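Local coordinates for protein cellulase, glycosyl hydrolase family 5, TPS linker, domain X (Spirochaeta thermophila, PDB 5E9P) that binds crystalline cellulose and xylan as a type A carbohydrate-binding module of family 64, probably anchoring a glycoside hydrolase to its substrate, at residues Y19-D24 with W70-K75. Sequence-based numbering, arbitrary orientation.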
loop_
_atom_site.group_PDB
_atom_site.type_symbol
_atom_site.label_atom_id
_atom_site.label_comp_id
_atom_site.label_asym_id
_atom_site.label_seq_id
_atom_site.Cartn_x
_atom_site.Cartn_y
_atom_site.Cartn_z
ATOM N N TYR A 19 -6.316 -6.347 6.036
ATOM C CA TYR A 19 -6.713 -6.487 4.643
ATOM C C TYR A 19 -5.482 -6.822 3.795
ATOM O O TYR A 19 -4.371 -6.478 4.096
ATOM C CB TYR A 19 -7.381 -5.204 4.133
ATOM C CG TYR A 19 -8.518 -4.760 5.023
ATOM C CD1 TYR A 19 -9.738 -5.455 5.004
ATOM C CD2 TYR A 19 -8.414 -3.693 5.885
ATOM C CE1 TYR A 19 -10.731 -5.123 5.892
ATOM C CE2 TYR A 19 -9.404 -3.378 6.788
ATOM C CZ TYR A 19 -10.573 -4.080 6.762
ATOM O OH TYR A 19 -11.581 -3.794 7.692
ATOM N N TYR A 20 -5.809 -7.487 2.677
ATOM C CA TYR A 20 -4.831 -7.912 1.681
ATOM C C TYR A 20 -5.339 -7.405 0.318
ATOM O O TYR A 20 -6.311 -7.941 -0.217
ATOM C CB TYR A 20 -4.709 -9.438 1.676
ATOM C CG TYR A 20 -4.230 -10.016 2.972
ATOM C CD1 TYR A 20 -5.053 -10.381 3.971
ATOM C CD2 TYR A 20 -2.870 -10.244 3.197
ATOM C CE1 TYR A 20 -4.578 -10.997 5.196
ATOM C CE2 TYR A 20 -2.327 -10.849 4.287
ATOM C CZ TYR A 20 -3.202 -11.169 5.299
ATOM O OH TYR A 20 -2.765 -11.814 6.467
ATOM N N TRP A 21 -4.648 -6.390 -0.202
ATOM C CA TRP A 21 -5.016 -5.739 -1.459
ATOM C C TRP A 21 -3.884 -5.907 -2.456
ATOM O O TRP A 21 -2.729 -5.748 -2.089
ATOM C CB TRP A 21 -5.283 -4.256 -1.256
ATOM C CG TRP A 21 -6.356 -3.923 -0.266
ATOM C CD1 TRP A 21 -7.636 -4.370 -0.240
ATOM C CD2 TRP A 21 -6.248 -3.016 0.825
ATOM N NE1 TRP A 21 -8.321 -3.776 0.807
ATOM C CE2 TRP A 21 -7.485 -2.943 1.456
ATOM C CE3 TRP A 21 -5.212 -2.243 1.344
ATOM C CZ2 TRP A 21 -7.706 -2.111 2.602
ATOM C CZ3 TRP A 21 -5.441 -1.439 2.428
ATOM C CH2 TRP A 21 -6.641 -1.381 3.039
ATOM N N LYS A 22 -4.206 -6.135 -3.734
ATOM C CA LYS A 22 -3.170 -6.214 -4.754
ATOM C C LYS A 22 -3.525 -5.345 -5.928
ATOM O O LYS A 22 -4.733 -5.171 -6.254
ATOM C CB LYS A 22 -2.901 -7.633 -5.170
ATOM C CG LYS A 22 -4.027 -8.275 -5.933
ATOM C CD LYS A 22 -3.669 -9.716 -6.359
ATOM C CE LYS A 22 -4.835 -10.299 -7.105
ATOM N NZ LYS A 22 -4.522 -11.675 -7.602
ATOM N N THR A 23 -2.517 -4.799 -6.603
ATOM C CA THR A 23 -2.745 -3.992 -7.792
ATOM C C THR A 23 -1.525 -4.104 -8.679
ATOM O O THR A 23 -0.413 -4.297 -8.199
ATOM C CB THR A 23 -2.969 -2.500 -7.395
ATOM O OG1 THR A 23 -3.254 -1.717 -8.527
ATOM C CG2 THR A 23 -1.848 -1.897 -6.644
ATOM N N ASP A 24 -1.727 -3.887 -9.969
ATOM C CA ASP A 24 -0.641 -3.774 -10.891
ATOM C C ASP A 24 -0.464 -2.331 -11.402
ATOM O O ASP A 24 0.235 -2.129 -12.402
ATOM C CB ASP A 24 -0.764 -4.771 -12.072
ATOM C CG ASP A 24 -1.998 -4.450 -12.966
ATOM O OD1 ASP A 24 -2.691 -3.483 -12.738
ATOM O OD2 ASP A 24 -2.249 -5.238 -13.896
ATOM N N TRP A 70 1.775 -5.528 -6.990
ATOM C CA TRP A 70 2.090 -4.997 -5.655
ATOM C C TRP A 70 1.051 -5.576 -4.678
ATOM O O TRP A 70 -0.154 -5.382 -4.854
ATOM C CB TRP A 70 2.068 -3.476 -5.640
ATOM C CG TRP A 70 3.232 -2.863 -6.359
ATOM C CD1 TRP A 70 4.407 -2.445 -5.802
ATOM C CD2 TRP A 70 3.370 -2.636 -7.797
ATOM N NE1 TRP A 70 5.241 -1.956 -6.752
ATOM C CE2 TRP A 70 4.641 -2.026 -7.992
ATOM C CE3 TRP A 70 2.553 -2.809 -8.886
ATOM C CZ2 TRP A 70 5.085 -1.662 -9.232
ATOM C CZ3 TRP A 70 3.005 -2.437 -10.139
ATOM C CH2 TRP A 70 4.265 -1.841 -10.294
ATOM N N TYR A 71 1.583 -6.284 -3.682
ATOM C CA TYR A 71 0.810 -6.951 -2.650
ATOM C C TYR A 71 0.939 -6.103 -1.384
ATOM O O TYR A 71 2.033 -5.937 -0.843
ATOM C CB TYR A 71 1.400 -8.352 -2.389
ATOM C CG TYR A 71 1.172 -9.274 -3.549
ATOM C CD1 TYR A 71 2.056 -9.345 -4.647
ATOM C CD2 TYR A 71 0.071 -10.132 -3.572
ATOM C CE1 TYR A 71 1.833 -10.197 -5.704
ATOM C CE2 TYR A 71 -0.126 -10.999 -4.635
ATOM C CZ TYR A 71 0.741 -11.004 -5.719
ATOM O OH TYR A 71 0.505 -11.890 -6.743
ATOM N N ILE A 72 -0.212 -5.571 -0.937
ATOM C CA ILE A 72 -0.291 -4.626 0.178
ATOM C C ILE A 72 -1.052 -5.319 1.309
ATOM O O ILE A 72 -2.195 -5.710 1.168
ATOM C CB ILE A 72 -1.060 -3.379 -0.271
ATOM C CG1 ILE A 72 -0.441 -2.725 -1.517
ATOM C CG2 ILE A 72 -1.192 -2.391 0.879
ATOM C CD1 ILE A 72 -1.459 -2.170 -2.443
ATOM N N HIS A 73 -0.343 -5.467 2.460
ATOM C CA HIS A 73 -0.942 -6.067 3.621
ATOM C C HIS A 73 -1.050 -4.998 4.697
ATOM O O HIS A 73 -0.037 -4.462 5.144
ATOM C CB HIS A 73 -0.075 -7.257 4.068
ATOM C CG HIS A 73 -0.503 -7.879 5.324
ATOM N ND1 HIS A 73 0.400 -8.533 6.115
ATOM C CD2 HIS A 73 -1.677 -7.974 5.976
ATOM C CE1 HIS A 73 -0.202 -9.019 7.191
ATOM N NE2 HIS A 73 -1.483 -8.742 7.104
ATOM N N TYR A 74 -2.282 -4.685 5.059
ATOM C CA TYR A 74 -2.650 -3.607 5.977
ATOM C C TYR A 74 -3.176 -4.207 7.257
ATOM O O TYR A 74 -4.034 -5.105 7.257
ATOM C CB TYR A 74 -3.775 -2.805 5.300
ATOM C CG TYR A 74 -4.492 -1.722 6.068
ATOM C CD1 TYR A 74 -5.438 -1.987 7.058
ATOM C CD2 TYR A 74 -4.302 -0.381 5.745
ATOM C CE1 TYR A 74 -6.155 -1.014 7.663
ATOM C CE2 TYR A 74 -5.043 0.609 6.371
ATOM C CZ TYR A 74 -5.969 0.304 7.316
ATOM O OH TYR A 74 -6.646 1.366 7.906
ATOM N N LYS A 75 -2.751 -3.642 8.407
ATOM C CA LYS A 75 -3.374 -3.946 9.689
ATOM C C LYS A 75 -3.512 -2.694 10.502
ATOM O O LYS A 75 -2.534 -1.979 10.737
ATOM C CB LYS A 75 -2.506 -4.920 10.500
ATOM C CG LYS A 75 -2.258 -6.293 9.947
ATOM C CD LYS A 75 -1.403 -7.210 10.725
ATOM C CE LYS A 75 -2.076 -7.695 11.983
ATOM N NZ LYS A 75 -1.109 -8.672 12.685
#
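The Y20 and H73 rings form an offset stack, with planes only 8° apart and centroids 4.3 Å apart. Y20 CE2 lies over the rim of one imidazole face, 3.4 Å from H73 CD2, while Y19 O sits at the imidazole edge. H73 holds CG anti to its backbone N (chi1 174°), which carries the ring alongside Y20; E46 on ND1 and E18 on NE2 fix its rotation by hydrogen bonds, and two carboxylates would probably favour a protonated imidazole. An alanine at H73 would probably leave Y20 without its stacking partner and both glutamates without their imidazole mate.

On the opposite side of the sheet, W21 CH2 rests over one face of Y74, 3.7 Å from Y74 CG, with the rings inclined at 56°. Y74 CD1 meets the Y19 edge, 3.6 Å from Y19 CD2, completing an aromatic cluster. At the far end, the W70 indole turns an edge to T23 O, with W70 CE3 3.4 Å from T23 O.

Six backbone hydrogen bonds at Y19–Y74, W21–I72 and T23–W70 set the register, I72 N to W21 O measuring 2.8 Å. W21, I72 and Y74 also touch strand 82-85 of the second sheet, the two-sheet packing of a jelly-roll β-sandwich.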